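Local coordinates for cellulosomal scaffoldin adaptor protein B (Acetivibrio cellulolyticus, PDB 3FNK), which carries, in this type II cohesin module of a scaffoldin, a site that probably binds dockerin modules during cellulosome assembly, at residues 70-76 with 115-121. Numbering follows the deposited sequence.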
ATOM      1  N   PRO A  70       4.303  -7.968   1.072  1.00 32.16           N
ATOM      2  CA  PRO A  70       4.879  -6.603   0.938  1.00 32.84           C
ATOM      3  C   PRO A  70       6.045  -6.434   1.898  1.00 32.26           C
ATOM      4  O   PRO A  70       6.080  -7.105   2.923  1.00 33.13           O
ATOM      5  CB  PRO A  70       3.723  -5.697   1.367  1.00 31.84           C
ATOM      6  CG  PRO A  70       2.872  -6.583   2.258  1.00 33.25           C
ATOM      7  CD  PRO A  70       2.949  -7.945   1.659  1.00 31.80           C
ATOM      8  N   THR A  71       6.997  -5.563   1.595  1.00 32.36           N
ATOM      9  CA  THR A  71       8.040  -5.254   2.576  1.00 31.65           C
ATOM     10  C   THR A  71       7.404  -4.312   3.582  1.00 32.00           C
ATOM     11  O   THR A  71       6.580  -3.479   3.189  1.00 31.40           O
ATOM     12  CB  THR A  71       9.265  -4.628   1.904  1.00 32.94           C
ATOM     13  OG1 THR A  71       9.627  -5.426   0.768  1.00 34.79           O
ATOM     14  CG2 THR A  71      10.436  -4.546   2.844  1.00 31.05           C
ATOM     15  N   SER A  72       7.753  -4.469   4.865  1.00 31.05           N
ATOM     16  CA  SER A  72       7.116  -3.742   5.955  1.00 32.13           C
ATOM     17  C   SER A  72       7.505  -2.269   6.013  1.00 32.30           C
ATOM     18  O   SER A  72       8.611  -1.911   5.607  1.00 32.18           O
ATOM     19  CB  SER A  72       7.468  -4.384   7.300  1.00 31.97           C
ATOM     20  OG  SER A  72       6.618  -5.491   7.587  1.00 34.16           O
ATOM     21  N   GLY A  73       6.603  -1.449   6.565  1.00 32.81           N
ATOM     22  CA  GLY A  73       6.872  -0.035   6.856  1.00 32.21           C
ATOM     23  C   GLY A  73       7.225   0.232   8.305  1.00 31.57           C
ATOM     24  O   GLY A  73       7.699  -0.659   9.004  1.00 31.37           O
ATOM     25  N   GLU A  74       7.009   1.468   8.745  1.00 30.53           N
ATOM     26  CA  GLU A  74       7.248   1.886  10.114  1.00 30.66           C
ATOM     27  C   GLU A  74       6.095   1.470  10.981  1.00 29.50           C
ATOM     28  O   GLU A  74       6.266   1.339  12.178  1.00 30.53           O
ATOM     29  CB  GLU A  74       7.319   3.423  10.226  1.00 31.35           C
ATOM     30  CG  GLU A  74       8.268   4.085   9.246  1.00 35.35           C
ATOM     31  CD  GLU A  74       7.945   5.577   9.009  1.00 38.40           C
ATOM     32  OE1 GLU A  74       6.754   6.011   9.021  1.00 33.91           O
ATOM     33  OE2 GLU A  74       8.930   6.303   8.775  1.00 43.37           O
ATOM     34  N   LEU A  75       4.900   1.327  10.416  1.00 27.85           N
ATOM     35  CA  LEU A  75       3.736   0.974  11.257  1.00 27.00           C
ATOM     36  C   LEU A  75       3.427  -0.527  11.183  1.00 26.48           C
ATOM     37  O   LEU A  75       3.839  -1.185  10.234  1.00 26.55           O
ATOM     38  CB  LEU A  75       2.492   1.789  10.871  1.00 26.31           C
ATOM     39  CG  LEU A  75       2.675   3.328  10.819  1.00 26.81           C
ATOM     40  CD1 LEU A  75       1.318   4.005  10.550  1.00 25.90           C
ATOM     41  CD2 LEU A  75       3.330   3.888  12.122  1.00 27.46           C
ATOM     42  N   LEU A  76       2.682  -1.040  12.167  1.00 25.12           N
ATOM     43  CA  LEU A  76       2.233  -2.438  12.153  1.00 25.38           C
ATOM     44  C   LEU A  76       3.377  -3.466  12.327  1.00 25.91           C
ATOM     45  O   LEU A  76       3.251  -4.640  11.925  1.00 23.82           O
ATOM     46  CB  LEU A  76       1.432  -2.706  10.860  1.00 24.68           C
ATOM     47  CG  LEU A  76       0.186  -1.820  10.627  1.00 25.31           C
ATOM     48  CD1 LEU A  76      -0.555  -2.210   9.321  1.00 25.04           C
ATOM     49  CD2 LEU A  76      -0.767  -1.855  11.825  1.00 22.13           C
ATOM     50  N   GLU A 115      -0.871   4.236  16.293  1.00 27.42           N
ATOM     51  CA  GLU A 115      -0.055   4.555  15.157  1.00 27.84           C
ATOM     52  C   GLU A 115      -0.953   5.155  14.081  1.00 28.24           C
ATOM     53  O   GLU A 115      -1.755   4.422  13.483  1.00 30.29           O
ATOM     54  CB  GLU A 115       0.611   3.273  14.630  1.00 27.31           C
ATOM     55  CG  GLU A 115       1.387   2.506  15.685  1.00 28.55           C
ATOM     56  CD  GLU A 115       1.960   1.148  15.172  1.00 27.80           C
ATOM     57  OE1 GLU A 115       2.531   0.427  15.990  1.00 31.27           O
ATOM     58  OE2 GLU A 115       1.822   0.783  13.990  1.00 29.22           O
ATOM     59  N   GLU A 116      -0.827   6.457  13.814  1.00 26.31           N
ATOM     60  CA  GLU A 116      -1.819   7.155  12.971  1.00 25.58           C
ATOM     61  C   GLU A 116      -1.240   7.720  11.674  1.00 25.24           C
ATOM     62  O   GLU A 116      -1.970   8.012  10.715  1.00 24.02           O
ATOM     63  CB  GLU A 116      -2.602   8.201  13.798  1.00 26.72           C
ATOM     64  CG  GLU A 116      -3.249   7.616  15.116  1.00 25.68           C
ATOM     65  CD  GLU A 116      -4.144   8.600  15.861  1.00 29.66           C
ATOM     66  OE1 GLU A 116      -3.783   9.801  15.891  1.00 31.69           O
ATOM     67  OE2 GLU A 116      -5.195   8.192  16.417  1.00 26.01           O
ATOM     68  N   THR A 117       0.085   7.831  11.639  1.00 25.31           N
ATOM     69  CA  THR A 117       0.771   8.429  10.503  1.00 26.24           C
ATOM     70  C   THR A 117       2.075   7.697  10.240  1.00 26.09           C
ATOM     71  O   THR A 117       2.864   7.529  11.141  1.00 26.50           O
ATOM     72  CB  THR A 117       1.049   9.934  10.758  1.00 26.02           C
ATOM     73  OG1 THR A 117      -0.202  10.608  10.951  1.00 26.57           O
ATOM     74  CG2 THR A 117       1.787  10.560   9.536  1.00 26.06           C
ATOM     75  N   GLY A 118       2.286   7.262   9.002  1.00 26.31           N
ATOM     76  CA  GLY A 118       3.506   6.596   8.646  1.00 25.85           C
ATOM     77  C   GLY A 118       3.363   5.645   7.476  1.00 25.79           C
ATOM     78  O   GLY A 118       2.296   5.511   6.858  1.00 24.39           O
ATOM     79  N   THR A 119       4.453   4.960   7.180  1.00 25.54           N
ATOM     80  CA  THR A 119       4.437   4.048   6.041  1.00 26.11           C
ATOM     81  C   THR A 119       3.922   2.649   6.471  1.00 25.97           C
ATOM     82  O   THR A 119       4.151   2.206   7.605  1.00 24.22           O
ATOM     83  CB  THR A 119       5.826   3.928   5.423  1.00 26.23           C
ATOM     84  OG1 THR A 119       6.702   3.421   6.423  1.00 28.50           O
ATOM     85  CG2 THR A 119       6.320   5.315   4.961  1.00 26.48           C
ATOM     86  N   LEU A 120       3.267   1.982   5.519  1.00 25.65           N
ATOM     87  CA  LEU A 120       2.574   0.715   5.733  1.00 25.84           C
ATOM     88  C   LEU A 120       3.211  -0.463   5.026  1.00 26.38           C
ATOM     89  O   LEU A 120       3.136  -1.588   5.505  1.00 25.94           O
ATOM     90  CB  LEU A 120       1.103   0.818   5.260  1.00 25.10           C
ATOM     91  CG  LEU A 120       0.187   1.849   5.938  1.00 22.63           C
ATOM     92  CD1 LEU A 120      -1.229   1.579   5.504  1.00 21.42           C
ATOM     93  CD2 LEU A 120       0.293   1.787   7.457  1.00 24.00           C
ATOM     94  N   ALA A 121       3.813  -0.200   3.869  1.00 27.53           N
ATOM     95  CA  ALA A 121       4.166  -1.250   2.947  1.00 28.25           C
ATOM     96  C   ALA A 121       4.956  -0.695   1.773  1.00 30.05           C
ATOM     97  O   ALA A 121       4.645   0.410   1.224  1.00 30.17           O
ATOM     98  CB  ALA A 121       2.909  -1.933   2.444  1.00 27.32           C
TER
HETATM   99  O   HOH W   1       4.386  -2.383   7.807  1.00 28.83           O
HETATM  100  O   HOH W   2       5.012  -0.342  14.386  1.00 31.19           O
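Glu-74 and Thr-119 exchange bonds between backbone and side chain where, in the beta-sandwich of this cohesin module, the turn after the short, weakly bonded strand at about 71-72 lies against the start of strand 118-127. The backbone N of Glu-74 donates to Thr-119 OG1 at 3.0 Å; a chi1 of 60° tucks this hydroxyl back over its own backbone, facing Glu-74 N. In return, Thr-119 N donates to Glu-74 OE1 at 3.1 Å, approaching from above the carboxylate plane, 45° out of it. Each side chain thus satisfies the other residue's main-chain N-H, the two lying aslant. The next residue adds a backbone bond, Leu-75 N to Thr-119 O, nearly straight at the carbonyl.

Leu-75 points into the contact and runs past Glu-115 in the opposite direction: its CD2 packs on Glu-115 CB at 3.7 Å, while CD1 rests over the Thr-117 to Gly-118 peptide and meets Leu-120 CD2 at 3.9 Å. Ile-33 of strand 26-34 touches the side chains of Leu-75 and Leu-120. Water 1 joins Gly-73 N, Leu-75 O and Leu-120 O, bridging the backbones beside a classic beta bulge in which Leu-120 and Ala-121 face Val-31.

The extended Glu-115 chain ends in a carboxylate held at both oxygens. OE1 accepts a hydrogen bond from water 2, which also donates to Glu-74 O, and is hydrogen-bonded to Tyr-102 OH, whereas OE2 turns its syn lone pair to Leu-76 N, 2.7 Å away.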